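Local coordinates for protein ribose-phosphate pyrophosphokinase (PDB 5MP7) that probably transfers the pyrophosphoryl group of ATP to the 1-hydroxyl of ribose 5-phosphate, making the nucleotide precursor PRPP in a magnesium-dependent reaction, at residues L64-A69 and T284-E289; A95-Y100 and D130-V135; S134-T139 and H152-K157; D230-T235 and H260-D265; I280-L285 and L299-L304. One frame throughout, in Å; residues are numbered along the deposited sequence.

Contact 1 (L64-A69 and T284-E289)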
# COMPACT_ATOMS: atom_id res chain seq x y z
N LEU A 64 -59.76 4.63 -7.47
CA LEU A 64 -59.95 4.83 -6.07
C LEU A 64 -58.62 4.88 -5.35
O LEU A 64 -57.87 3.93 -5.37
CB LEU A 64 -60.81 3.69 -5.52
CG LEU A 64 -61.00 3.53 -4.00
CD1 LEU A 64 -61.52 4.77 -3.30
CD2 LEU A 64 -61.98 2.38 -3.80
N GLN A 65 -58.33 5.99 -4.71
CA GLN A 65 -57.14 6.11 -3.91
C GLN A 65 -57.45 6.91 -2.63
O GLN A 65 -57.88 8.07 -2.69
CB GLN A 65 -56.02 6.80 -4.72
CG GLN A 65 -54.70 6.93 -4.00
CD GLN A 65 -53.92 5.61 -3.94
OE1 GLN A 65 -54.37 4.63 -3.38
NE2 GLN A 65 -52.73 5.61 -4.51
N SER A 66 -57.14 6.30 -1.50
CA SER A 66 -57.11 7.02 -0.24
C SER A 66 -55.71 7.63 -0.02
O SER A 66 -54.77 7.24 -0.67
CB SER A 66 -57.46 6.05 0.86
OG SER A 66 -57.78 6.75 2.02
N HIS A 67 -55.57 8.60 0.88
CA HIS A 67 -54.34 9.40 1.00
C HIS A 67 -53.88 9.52 2.43
O HIS A 67 -53.78 10.62 2.98
CB HIS A 67 -54.54 10.78 0.39
CG HIS A 67 -54.68 10.75 -1.09
ND1 HIS A 67 -55.90 10.60 -1.70
CD2 HIS A 67 -53.77 10.79 -2.07
CE1 HIS A 67 -55.73 10.55 -3.01
NE2 HIS A 67 -54.44 10.67 -3.26
N PRO A 68 -53.57 8.38 3.06
CA PRO A 68 -52.92 8.44 4.35
C PRO A 68 -51.43 8.82 4.22
O PRO A 68 -50.89 8.88 3.12
CB PRO A 68 -53.05 7.02 4.84
CG PRO A 68 -52.95 6.20 3.58
CD PRO A 68 -53.75 7.00 2.59
N ALA A 69 -50.76 8.99 5.35
CA ALA A 69 -49.31 9.19 5.39
C ALA A 69 -48.58 7.96 4.84
O ALA A 69 -48.99 6.85 5.13
CB ALA A 69 -48.87 9.43 6.82
N THR A 284 -62.65 6.40 5.59
CA THR A 284 -62.15 7.07 4.39
C THR A 284 -60.65 6.91 4.32
O THR A 284 -60.10 6.89 3.25
CB THR A 284 -62.48 8.57 4.37
OG1 THR A 284 -62.23 9.14 5.65
CG2 THR A 284 -63.93 8.82 3.96
N LEU A 285 -60.02 6.82 5.48
CA LEU A 285 -58.62 6.51 5.65
C LEU A 285 -58.51 5.18 6.34
O LEU A 285 -59.43 4.80 7.04
CB LEU A 285 -57.97 7.56 6.54
CG LEU A 285 -57.89 8.90 5.80
CD1 LEU A 285 -57.88 10.07 6.74
CD2 LEU A 285 -56.67 8.98 4.89
N PRO A 286 -57.39 4.46 6.12
CA PRO A 286 -57.30 3.12 6.72
C PRO A 286 -57.02 3.29 8.21
O PRO A 286 -56.12 4.02 8.58
CB PRO A 286 -56.12 2.48 6.00
CG PRO A 286 -55.31 3.61 5.55
CD PRO A 286 -56.21 4.78 5.31
N ILE A 287 -57.80 2.63 9.05
CA ILE A 287 -57.61 2.72 10.48
C ILE A 287 -56.83 1.48 10.89
O ILE A 287 -57.42 0.44 11.15
CB ILE A 287 -58.95 2.75 11.24
CG1 ILE A 287 -59.96 3.74 10.59
CG2 ILE A 287 -58.69 3.09 12.69
CD1 ILE A 287 -59.57 5.21 10.65
N THR A 288 -55.50 1.60 10.96
CA THR A 288 -54.65 0.46 11.28
C THR A 288 -54.72 0.16 12.76
O THR A 288 -55.28 0.94 13.56
CB THR A 288 -53.17 0.73 10.92
OG1 THR A 288 -52.66 1.85 11.67
CG2 THR A 288 -53.03 0.99 9.43
N GLU A 289 -54.11 -0.95 13.16
CA GLU A 289 -54.22 -1.43 14.54
C GLU A 289 -53.49 -0.54 15.56
O GLU A 289 -53.96 -0.39 16.68
CB GLU A 289 -53.85 -2.92 14.60
CG GLU A 289 -54.72 -3.69 13.57
CD GLU A 289 -56.26 -3.56 13.76
OE1 GLU A 289 -56.73 -2.96 14.76
OE2 GLU A 289 -57.04 -4.06 12.91
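Ser-66 and Pro-68 meet Thr-284, Leu-285 and Pro-286 where two loops join the halves of the class I PRPP synthetase fold. The loop 64-69 follows strand 60-64 of the N-terminal parallel sheet, and 284-289 follows strand 278-282 of the second sheet. The polar element is the hydroxyl of Ser-66. With OG anti to the backbone N (chi1 -165°), it reaches across and donates to Thr-284 O, the OG-to-O distance being 2.6 Å. The donor lies in the plane of the carbonyl and approaches at a C=O...OG angle of 145°, so a side chain of one loop holds the main chain of the other just before the apolar residues begin.

Beyond this bond the side chains of the two prolines meet, crossing at about a right angle. The CB-CG side of Pro-68 sits against the CG-CD side of Pro-286, with Pro-68 CB 3.9 Å from Pro-286 CD and the two CG atoms 4.0 Å apart. The branch of Leu-285 that ends in CD2 comes in beside them, although the root of this side chain does not aim at 64-69. Helix 71-87 closes over the first loop, Trp-74 touching both His-67 and Pro-68, while His-20 reaches Ser-66 and Pro-286. Thr-284 turns its own hydroxyl elsewhere, to His-260. The Leu-285 side chain is about 8 Å from that of Asp-234, a probable ribose 5-phosphate-binding residue. Leu-285 CD2 packs against the peptide bond between His-67 and Pro-68, lying 3.6 Å from Pro-68 N.

Contact 2 (A95-Y100 and D130-V135)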
# COMPACT_ATOMS: atom_id res chain seq x y z
N ALA A 95 -61.93 10.23 -10.74
CA ALA A 95 -61.04 10.07 -9.61
C ALA A 95 -61.86 10.10 -8.33
O ALA A 95 -62.69 10.99 -8.11
CB ALA A 95 -60.03 11.18 -9.58
N ILE A 96 -61.64 9.13 -7.47
CA ILE A 96 -62.31 9.08 -6.19
C ILE A 96 -61.25 9.32 -5.11
O ILE A 96 -60.30 8.56 -4.98
CB ILE A 96 -62.95 7.71 -6.00
CG1 ILE A 96 -64.08 7.56 -6.99
CG2 ILE A 96 -63.50 7.58 -4.60
CD1 ILE A 96 -64.50 6.13 -7.12
N LEU A 97 -61.43 10.39 -4.35
CA LEU A 97 -60.50 10.72 -3.29
C LEU A 97 -61.27 10.85 -1.99
O LEU A 97 -61.73 11.92 -1.69
CB LEU A 97 -59.81 12.03 -3.60
CG LEU A 97 -58.92 11.97 -4.85
CD1 LEU A 97 -59.72 12.36 -6.06
CD2 LEU A 97 -57.74 12.93 -4.73
N PRO A 98 -61.47 9.75 -1.25
CA PRO A 98 -62.37 9.81 -0.10
C PRO A 98 -61.95 10.88 0.89
O PRO A 98 -62.80 11.58 1.42
CB PRO A 98 -62.26 8.41 0.50
CG PRO A 98 -61.86 7.54 -0.63
CD PRO A 98 -60.96 8.38 -1.48
N PHE A 99 -60.66 11.02 1.14
CA PHE A 99 -60.11 12.15 1.87
C PHE A 99 -59.31 13.01 0.88
O PHE A 99 -58.33 12.54 0.29
CB PHE A 99 -59.23 11.61 2.99
CG PHE A 99 -58.42 12.65 3.72
CD1 PHE A 99 -58.97 13.31 4.80
CD2 PHE A 99 -57.10 12.90 3.37
CE1 PHE A 99 -58.23 14.24 5.52
CE2 PHE A 99 -56.35 13.83 4.07
CZ PHE A 99 -56.93 14.51 5.14
N TYR A 100 -59.78 14.23 0.65
CA TYR A 100 -59.19 15.10 -0.37
C TYR A 100 -57.88 15.70 0.15
O TYR A 100 -57.88 16.43 1.13
CB TYR A 100 -60.18 16.18 -0.74
CG TYR A 100 -59.82 17.01 -1.94
CD1 TYR A 100 -58.91 18.07 -1.85
CD2 TYR A 100 -60.45 16.81 -3.15
CE1 TYR A 100 -58.63 18.88 -2.94
CE2 TYR A 100 -60.17 17.62 -4.27
CZ TYR A 100 -59.27 18.66 -4.14
OH TYR A 100 -58.97 19.47 -5.19
N ASP A 130 -62.00 13.41 -15.58
CA ASP A 130 -63.20 14.08 -16.00
C ASP A 130 -64.13 14.42 -14.83
O ASP A 130 -64.95 15.30 -14.93
CB ASP A 130 -63.90 13.19 -17.03
CG ASP A 130 -62.97 12.85 -18.25
OD1 ASP A 130 -62.50 13.85 -18.91
OD2 ASP A 130 -62.71 11.62 -18.54
N ARG A 131 -63.99 13.74 -13.71
CA ARG A 131 -64.86 13.90 -12.57
C ARG A 131 -64.07 13.61 -11.29
O ARG A 131 -63.11 12.86 -11.32
CB ARG A 131 -65.99 12.93 -12.70
CG ARG A 131 -66.99 12.97 -11.56
CD ARG A 131 -68.07 11.93 -11.68
NE ARG A 131 -69.01 12.30 -12.73
CZ ARG A 131 -68.92 11.96 -14.02
NH1 ARG A 131 -67.94 11.18 -14.46
NH2 ARG A 131 -69.87 12.38 -14.86
N ILE A 132 -64.44 14.27 -10.20
CA ILE A 132 -63.88 14.01 -8.88
C ILE A 132 -65.03 13.66 -7.93
O ILE A 132 -66.06 14.31 -7.93
CB ILE A 132 -63.14 15.22 -8.36
CG1 ILE A 132 -61.88 15.44 -9.16
CG2 ILE A 132 -62.75 15.04 -6.91
CD1 ILE A 132 -61.17 16.73 -8.80
N VAL A 133 -64.84 12.62 -7.14
CA VAL A 133 -65.78 12.22 -6.10
C VAL A 133 -65.02 12.26 -4.78
O VAL A 133 -63.94 11.67 -4.65
CB VAL A 133 -66.25 10.81 -6.30
CG1 VAL A 133 -67.07 10.34 -5.12
CG2 VAL A 133 -67.06 10.71 -7.58
N SER A 134 -65.59 12.94 -3.79
CA SER A 134 -64.96 13.06 -2.48
C SER A 134 -65.98 13.03 -1.38
O SER A 134 -67.18 13.20 -1.62
CB SER A 134 -64.15 14.34 -2.46
OG SER A 134 -63.10 14.27 -1.52
N VAL A 135 -65.53 12.81 -0.16
CA VAL A 135 -66.43 12.74 0.97
C VAL A 135 -66.06 13.83 1.94
O VAL A 135 -64.91 13.89 2.37
CB VAL A 135 -66.33 11.38 1.70
CG1 VAL A 135 -67.37 11.29 2.84
CG2 VAL A 135 -66.53 10.21 0.73
O HOH W 1 -62.20 14.94 1.75
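A beta-alpha-beta unit of the N-terminal parallel sheet brings Ala-95, Ile-96 and Leu-97 of strand 92-97 beside Ile-132, Val-133 and Ser-134 of strand 131-135, helix 116-127 making the connection. The strand directions differ by 18°. Ala-95 N donates to Arg-131 O, Ala-95 O accepts from Val-133 N at 2.9 Å, and Leu-97 N donates to Val-133 O at 2.8 Å.

On one face Ile-96 and Val-133 lie side by side and point the same way, with Ile-96 CG1 4.0 Å from Val-133 CB; helix 302-314 packs against both. On the other face Leu-97 CD1 meets Ile-132 CG2 at 4.1 Å, and Leu-124 of helix 116-127 touches both residues. Past Leu-97 a side chain takes up the pairing: Ser-134 OG, anti to its backbone N (chi1 -155°), donates to Leu-97 O at 2.7 Å, meeting it nearly along the C=O axis. The same hydroxyl lies near the ring plane of Tyr-100, at its edge, 3.6 Å from Tyr-100 CB. A water accepts from Tyr-100 N and donates to Val-135 O at 3.0 Å. Side-chain and water bonds thus continue the link between the two segments into the buried loop leading toward the probable ATP and magnesium sites.

Contact 3 (S134-T139 and H152-K157)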
# COMPACT_ATOMS: atom_id res chain seq x y z
N SER A 134 -65.59 12.94 -3.79
CA SER A 134 -64.96 13.06 -2.48
C SER A 134 -65.98 13.03 -1.38
O SER A 134 -67.18 13.20 -1.62
CB SER A 134 -64.15 14.34 -2.46
OG SER A 134 -63.10 14.27 -1.52
N VAL A 135 -65.53 12.81 -0.16
CA VAL A 135 -66.43 12.74 0.97
C VAL A 135 -66.06 13.83 1.94
O VAL A 135 -64.91 13.89 2.37
CB VAL A 135 -66.33 11.38 1.70
CG1 VAL A 135 -67.37 11.29 2.84
CG2 VAL A 135 -66.53 10.21 0.73
N ASP A 136 -67.05 14.63 2.34
CA ASP A 136 -66.89 15.65 3.38
C ASP A 136 -65.63 16.51 3.27
O ASP A 136 -64.72 16.49 4.13
CB ASP A 136 -67.08 15.07 4.79
CG ASP A 136 -68.56 14.77 5.12
OD1 ASP A 136 -69.47 15.59 4.81
OD2 ASP A 136 -68.84 13.69 5.69
N LEU A 137 -65.60 17.26 2.19
CA LEU A 137 -64.59 18.27 1.97
C LEU A 137 -64.50 19.23 3.16
O LEU A 137 -65.49 19.57 3.80
CB LEU A 137 -64.90 19.04 0.70
CG LEU A 137 -64.92 18.18 -0.55
CD1 LEU A 137 -65.61 18.90 -1.68
CD2 LEU A 137 -63.52 17.76 -0.93
N HIS A 138 -63.28 19.69 3.44
CA HIS A 138 -63.04 20.63 4.51
C HIS A 138 -63.91 21.90 4.34
O HIS A 138 -64.41 22.44 5.32
CB HIS A 138 -61.56 21.00 4.53
CG HIS A 138 -61.19 21.95 5.61
ND1 HIS A 138 -61.11 21.56 6.93
CD2 HIS A 138 -60.89 23.27 5.58
CE1 HIS A 138 -60.77 22.60 7.67
NE2 HIS A 138 -60.62 23.65 6.87
N THR A 139 -64.04 22.37 3.09
CA THR A 139 -65.02 23.39 2.71
C THR A 139 -65.74 22.99 1.46
O THR A 139 -65.14 22.44 0.56
CB THR A 139 -64.38 24.77 2.42
OG1 THR A 139 -63.11 24.59 1.78
CG2 THR A 139 -64.23 25.60 3.73
N HIS A 152 -69.89 15.67 -4.23
CA HIS A 152 -69.44 15.89 -2.85
C HIS A 152 -70.35 15.12 -1.93
O HIS A 152 -71.42 15.58 -1.59
CB HIS A 152 -69.47 17.37 -2.51
CG HIS A 152 -69.11 17.70 -1.08
ND1 HIS A 152 -69.26 18.96 -0.56
CD2 HIS A 152 -68.61 16.94 -0.07
CE1 HIS A 152 -68.88 18.97 0.70
NE2 HIS A 152 -68.49 17.76 1.02
N MET A 153 -69.91 13.95 -1.50
CA MET A 153 -70.72 13.05 -0.68
C MET A 153 -70.60 13.39 0.78
O MET A 153 -69.55 13.81 1.28
CB MET A 153 -70.30 11.60 -0.94
CG MET A 153 -70.43 11.16 -2.40
SD MET A 153 -72.10 11.41 -3.08
CE MET A 153 -72.16 13.05 -3.80
N ARG A 154 -71.71 13.22 1.49
CA ARG A 154 -71.76 13.55 2.89
C ARG A 154 -71.97 12.33 3.74
O ARG A 154 -72.80 11.52 3.43
CB ARG A 154 -72.89 14.55 3.14
CG ARG A 154 -72.45 15.99 3.17
CD ARG A 154 -72.48 16.61 1.81
NE ARG A 154 -72.42 18.07 1.93
CZ ARG A 154 -72.54 18.91 0.91
NH1 ARG A 154 -72.76 18.45 -0.34
NH2 ARG A 154 -72.44 20.22 1.14
N ALA A 155 -71.24 12.24 4.84
CA ALA A 155 -71.39 11.15 5.81
C ALA A 155 -72.35 11.50 6.96
O ALA A 155 -72.55 10.70 7.86
CB ALA A 155 -70.02 10.80 6.38
N GLN A 156 -72.90 12.71 6.94
CA GLN A 156 -73.75 13.20 8.00
C GLN A 156 -74.90 12.26 8.35
O GLN A 156 -75.10 11.99 9.52
CB GLN A 156 -74.33 14.55 7.61
CG GLN A 156 -75.11 15.19 8.71
CD GLN A 156 -75.67 16.52 8.29
OE1 GLN A 156 -75.20 17.18 7.34
NE2 GLN A 156 -76.71 16.93 8.99
N LYS A 157 -75.67 11.83 7.36
CA LYS A 157 -76.76 10.90 7.60
C LYS A 157 -76.26 9.61 8.26
O LYS A 157 -76.90 9.10 9.15
CB LYS A 157 -77.51 10.56 6.32
CG LYS A 157 -78.48 11.65 5.87
CD LYS A 157 -79.56 11.06 4.97
CE LYS A 157 -80.66 12.07 4.66
NZ LYS A 157 -80.35 12.85 3.44
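His-152 and Asp-136 carry most of this contact at the C-terminal end of the parallel sheet in the N-terminal half of the fold: His-152 sets its ring edge by the backbone of Asp-136, while the Asp-136 carboxylate reaches Arg-154 and Ala-155. Strand 131-135 here pairs with the edge strand 150-153: Met-153 N donates to Ser-134 O, and Asp-136 N to Met-153 O, both at 2.8 Å.

The imidazole of His-152 extends with CG anti to the backbone N (chi1 176°) and lies between two side chains. Leu-137 CD1 stands 3.7 Å above the plane over the ring centre, a CH-pi contact, while Arg-154 CZ lies over the opposite face, offset toward the rim and 3.5 Å from the plane. Asp-136 N is at the ring edge, in plane. The guanidinium of Arg-154 has its own salt bridge to Asp-140, which ties this cover of the ring to the loop after strand 131-135.

Met-153 turns to the other face of the sheet, where Leu-304 and Thr-308 of helix 302-314 pack on it. Asp-136 bends its carboxylate toward the start of helix 156-167. OD1 comes beside the aliphatic part of Arg-154, 3.4 Å from Arg-154 CG, and the carboxylate and guanidinium planes stand 87° apart. OD2 also binds the hydroxyl of Thr-259. The turn of chain that places Asp-136 leads directly to His-138, a probable magnesium ligand. Asp-136 OD2 accepts from Ala-155 N on its syn side at 2.9 Å, the donor lying 34° out of the carboxylate plane.

Contact 4 (D230-T235 and H260-D265). With ACT (acetate ion), chain D.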
# COMPACT_ATOMS: atom_id res chain seq x y z
N ASP A 230 -66.50 17.23 14.22
CA ASP A 230 -65.48 17.83 13.38
C ASP A 230 -65.39 17.10 12.04
O ASP A 230 -65.88 16.01 11.88
CB ASP A 230 -64.12 17.84 14.10
CG ASP A 230 -63.29 19.13 13.81
OD1 ASP A 230 -63.70 19.94 12.96
OD2 ASP A 230 -62.23 19.37 14.46
N ASP A 231 -64.81 17.75 11.04
CA ASP A 231 -64.53 17.11 9.77
C ASP A 231 -63.49 16.01 9.86
O ASP A 231 -63.68 14.93 9.29
CB ASP A 231 -64.15 18.16 8.70
CG ASP A 231 -62.88 18.95 9.05
OD1 ASP A 231 -62.52 19.06 10.25
OD2 ASP A 231 -62.24 19.51 8.12
N MET A 232 -62.43 16.25 10.62
CA MET A 232 -61.36 15.29 10.77
C MET A 232 -60.74 15.37 12.14
O MET A 232 -60.86 16.38 12.81
CB MET A 232 -60.28 15.54 9.72
CG MET A 232 -59.44 16.77 9.97
SD MET A 232 -58.07 16.90 8.83
CE MET A 232 -58.91 17.35 7.30
N ILE A 233 -60.05 14.31 12.53
CA ILE A 233 -59.22 14.34 13.72
C ILE A 233 -57.82 14.04 13.25
O ILE A 233 -57.59 12.95 12.72
CB ILE A 233 -59.64 13.27 14.71
CG1 ILE A 233 -61.11 13.45 15.11
CG2 ILE A 233 -58.77 13.33 15.96
CD1 ILE A 233 -61.73 12.20 15.69
N ASP A 234 -56.89 14.97 13.46
CA ASP A 234 -55.51 14.75 13.09
C ASP A 234 -54.60 14.34 14.26
O ASP A 234 -54.33 13.16 14.42
CB ASP A 234 -54.95 15.94 12.31
CG ASP A 234 -53.58 15.66 11.75
OD1 ASP A 234 -53.19 14.49 11.65
OD2 ASP A 234 -52.90 16.61 11.40
N THR A 235 -54.09 15.29 15.05
CA THR A 235 -53.23 14.97 16.22
C THR A 235 -54.06 14.82 17.49
O THR A 235 -53.58 14.27 18.48
CB THR A 235 -52.18 16.05 16.48
OG1 THR A 235 -52.84 17.33 16.64
CG2 THR A 235 -51.23 16.14 15.31
N HIS A 260 -63.22 11.89 8.96
CA HIS A 260 -61.91 11.38 8.62
C HIS A 260 -61.04 11.17 9.83
O HIS A 260 -60.78 12.11 10.57
CB HIS A 260 -61.19 12.38 7.70
CG HIS A 260 -62.00 12.77 6.51
ND1 HIS A 260 -62.24 11.90 5.47
CD2 HIS A 260 -62.60 13.93 6.19
CE1 HIS A 260 -62.98 12.51 4.56
NE2 HIS A 260 -63.21 13.75 4.98
N GLY A 261 -60.58 9.94 10.02
CA GLY A 261 -59.70 9.60 11.09
C GLY A 261 -58.32 9.58 10.50
O GLY A 261 -57.93 8.59 9.93
N VAL A 262 -57.59 10.68 10.64
CA VAL A 262 -56.20 10.75 10.20
C VAL A 262 -55.39 10.16 11.33
O VAL A 262 -54.49 9.37 11.11
CB VAL A 262 -55.76 12.20 9.94
CG1 VAL A 262 -54.32 12.26 9.47
CG2 VAL A 262 -56.69 12.89 8.94
N LEU A 263 -55.73 10.57 12.55
CA LEU A 263 -55.23 9.95 13.80
C LEU A 263 -53.72 9.77 13.87
O LEU A 263 -53.22 8.72 14.19
CB LEU A 263 -55.94 8.64 14.05
CG LEU A 263 -57.45 8.78 14.26
CD1 LEU A 263 -58.09 7.40 14.26
CD2 LEU A 263 -57.79 9.48 15.57
N SER A 264 -53.00 10.83 13.55
CA SER A 264 -51.55 10.81 13.59
C SER A 264 -51.04 10.87 15.02
O SER A 264 -51.74 11.33 15.90
CB SER A 264 -51.02 12.06 12.88
OG SER A 264 -51.71 12.35 11.69
N ASP A 265 -49.79 10.43 15.20
CA ASP A 265 -48.97 10.69 16.40
C ASP A 265 -49.59 10.16 17.70
O ASP A 265 -49.86 8.94 17.79
CB ASP A 265 -48.38 12.14 16.44
CG ASP A 265 -49.42 13.27 16.23
OD1 ASP A 265 -49.67 13.71 15.11
OD2 ASP A 265 -49.95 13.78 17.20
C ACT D . -55.79 18.69 15.53
O ACT D . -56.75 17.99 16.00
OXT ACT D . -54.76 18.20 15.01
CH3 ACT D . -55.78 20.19 15.59
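Ile-233 O is gripped by two consecutive backbone donors, Val-262 N at 3.1 Å and Leu-263 N at 3.0 Å. The Leu-263 bond is nearly straight at hydrogen (177°), whereas that from Val-262 is bent. This fork ends a short parallel pairing in which Met-232 stands opposite His-260; before it, His-260 N donates to Asp-231 O and Ile-233 N to His-260 O.

The side chains of Asp-234 and Ser-264 continue the link. Asp-234 swings CG anti to its backbone N (chi1 -172°), and OD1 accepts from Ser-264 OG at 2.6 Å, nearly in line with the CG-OD1 bond. Ser-264 N also donates to Asp-234 O, so the two residues are joined twice. Val-262 CG1 comes against the same carboxylate oxygen, 3.3 Å from OD1, its side chain crossing that of Asp-234. On the other side of the pairing Ile-233 CG2 meets Leu-263 CD2 at 4.0 Å.

Asp-230 is a probable ribose 5-phosphate-binding residue, and Asp-234 and Thr-235 begin the probable binding loop. An acetate, probably from the crystallisation liquor, binds at Thr-235: its OXT accepts from Thr-235 N and, at 2.7 Å, from Thr-235 OG1. Such a double grip on an anionic oxygen is consistent with phosphate binding here. Ala-44 of a second subunit packs on Ser-264 and Asp-265. Within the chain, Ile-233 rests on helix 237-248 and strand 253-258, and helix 267-273 closes over Ile-233 and Leu-263 through Leu-271.

Contact 5 (I280-L285 and L299-L304)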
# COMPACT_ATOMS: atom_id res chain seq x y z
N ILE A 280 -66.35 8.30 17.01
CA ILE A 280 -66.93 7.67 15.84
C ILE A 280 -66.32 8.29 14.60
O ILE A 280 -66.32 9.51 14.45
CB ILE A 280 -68.41 7.90 15.81
CG1 ILE A 280 -69.02 7.48 17.12
CG2 ILE A 280 -69.06 7.08 14.70
CD1 ILE A 280 -70.38 8.07 17.39
N VAL A 281 -65.75 7.44 13.74
CA VAL A 281 -65.14 7.83 12.48
C VAL A 281 -65.55 6.89 11.37
O VAL A 281 -66.17 5.87 11.64
CB VAL A 281 -63.60 7.87 12.50
CG1 VAL A 281 -63.11 8.85 13.53
CG2 VAL A 281 -63.04 6.52 12.79
N THR A 282 -65.32 7.30 10.13
CA THR A 282 -65.55 6.43 8.98
C THR A 282 -64.22 5.91 8.55
O THR A 282 -63.18 6.33 9.05
CB THR A 282 -66.20 7.14 7.76
OG1 THR A 282 -65.24 8.02 7.12
CG2 THR A 282 -67.40 7.92 8.20
N ASN A 283 -64.24 5.03 7.57
CA ASN A 283 -63.00 4.46 7.05
C ASN A 283 -62.53 5.08 5.73
O ASN A 283 -62.10 4.37 4.82
CB ASN A 283 -63.11 2.92 6.98
CG ASN A 283 -64.05 2.46 5.90
OD1 ASN A 283 -65.00 3.15 5.54
ND2 ASN A 283 -63.80 1.30 5.38
N THR A 284 -62.65 6.40 5.59
CA THR A 284 -62.15 7.07 4.39
C THR A 284 -60.65 6.91 4.32
O THR A 284 -60.10 6.89 3.25
CB THR A 284 -62.48 8.57 4.37
OG1 THR A 284 -62.23 9.14 5.65
CG2 THR A 284 -63.93 8.82 3.96
N LEU A 285 -60.02 6.82 5.48
CA LEU A 285 -58.62 6.51 5.65
C LEU A 285 -58.51 5.18 6.34
O LEU A 285 -59.43 4.80 7.04
CB LEU A 285 -57.97 7.56 6.54
CG LEU A 285 -57.89 8.90 5.80
CD1 LEU A 285 -57.88 10.07 6.74
CD2 LEU A 285 -56.67 8.98 4.89
N LEU A 299 -67.23 3.26 11.07
CA LEU A 299 -68.35 2.91 10.18
C LEU A 299 -67.84 2.89 8.77
O LEU A 299 -66.92 3.64 8.45
CB LEU A 299 -69.48 3.90 10.31
CG LEU A 299 -69.97 4.14 11.74
CD1 LEU A 299 -70.94 5.31 11.73
CD2 LEU A 299 -70.64 2.90 12.37
N SER A 300 -68.40 2.03 7.93
CA SER A 300 -67.91 1.91 6.59
C SER A 300 -68.50 2.99 5.68
O SER A 300 -69.70 3.18 5.69
CB SER A 300 -68.26 0.55 5.99
OG SER A 300 -67.55 0.38 4.75
N ILE A 301 -67.66 3.62 4.88
CA ILE A 301 -68.09 4.52 3.83
C ILE A 301 -68.35 3.77 2.49
O ILE A 301 -68.76 4.39 1.52
CB ILE A 301 -67.05 5.65 3.63
CG1 ILE A 301 -67.73 6.91 3.14
CG2 ILE A 301 -65.88 5.27 2.73
CD1 ILE A 301 -68.32 7.71 4.27
N ALA A 302 -68.11 2.47 2.43
CA ALA A 302 -68.18 1.75 1.20
C ALA A 302 -69.53 1.77 0.53
O ALA A 302 -69.59 1.93 -0.70
CB ALA A 302 -67.71 0.32 1.38
N PRO A 303 -70.62 1.56 1.29
CA PRO A 303 -71.94 1.54 0.60
C PRO A 303 -72.26 2.88 -0.08
O PRO A 303 -72.81 2.89 -1.18
CB PRO A 303 -72.91 1.26 1.72
CG PRO A 303 -72.10 0.53 2.77
CD PRO A 303 -70.75 1.19 2.71
N LEU A 304 -71.88 3.98 0.56
CA LEU A 304 -72.03 5.32 -0.00
C LEU A 304 -71.19 5.51 -1.29
O LEU A 304 -71.69 6.03 -2.30
CB LEU A 304 -71.66 6.37 1.05
CG LEU A 304 -71.82 7.85 0.70
CD1 LEU A 304 -73.30 8.21 0.43
CD2 LEU A 304 -71.26 8.72 1.84
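Thr-282 and Leu-299 pair in parallel at the edge of the seven-stranded sheet of the C-terminal half, their CA atoms 4.7 Å apart, just where both segments leave the strands. The touching parts run 22° from parallel. Leu-299 N donates to Val-281 O at 2.9 Å, and the return bond from Asn-283 N to Leu-299 O is weak. Beyond it the second segment turns into helix 302-314.

Past this weak bond the side chain of Asn-283 continues the link. CG sits between the backbone N and the carbonyl carbon (chi1 70°), and OD1 accepts from Ile-301 N at 2.8 Å in a nearly straight bond, 170° at hydrogen. The amide is steadied at its other end, for ND2 donates to Gln-26 of helix 21-31, which also binds the hydroxyl of Ser-300.

Apolar groups add to the pairing. Leu-299 CD1 touches Ile-280 CG2 at 3.9 Å, the two side chains crossing, and Tyr-162 of helix 156-167 lies against both. Ile-301 points toward the first segment: its CD1 lies 4.0 Å from Thr-282 CG2, and its CG2 branch approaches Thr-284 CG2 at 4.2 Å. Thr-282 holds its hydroxyl elsewhere, on the main chain of Thr-259. The contact thus joins the last strands of the sheet to the final helix of the modelled chain. Ser-300, whose CB bond points away from 280-285, caps that helix, its OG accepting from Ala-302 N at 3.2 Å.

The five contacts converge at the junction between the two large sheets of the subunit. Contacts 2 and 3 share strand 131-135, their centres about 10 Å apart, while contacts 1 and 5 share Thr-284 and Leu-285. His-260 of contact 4 connects both groups: its ND1 lies 2.8 Å from Thr-284 OG1 and its NE2 3.2 Å from Asp-136 O of contact 3, while Phe-99 of contact 2 meets its ring edge-to-face. His-138 ND1 lies 2.6 Å from Asp-231 OD2, so the presumed magnesium ligand of contact 3 is tied to the segment that holds probable ribose 5-phosphate residues. Asn-45 of a second subunit, a probable ATP-binding residue, packs on Phe-99 and Ala-69.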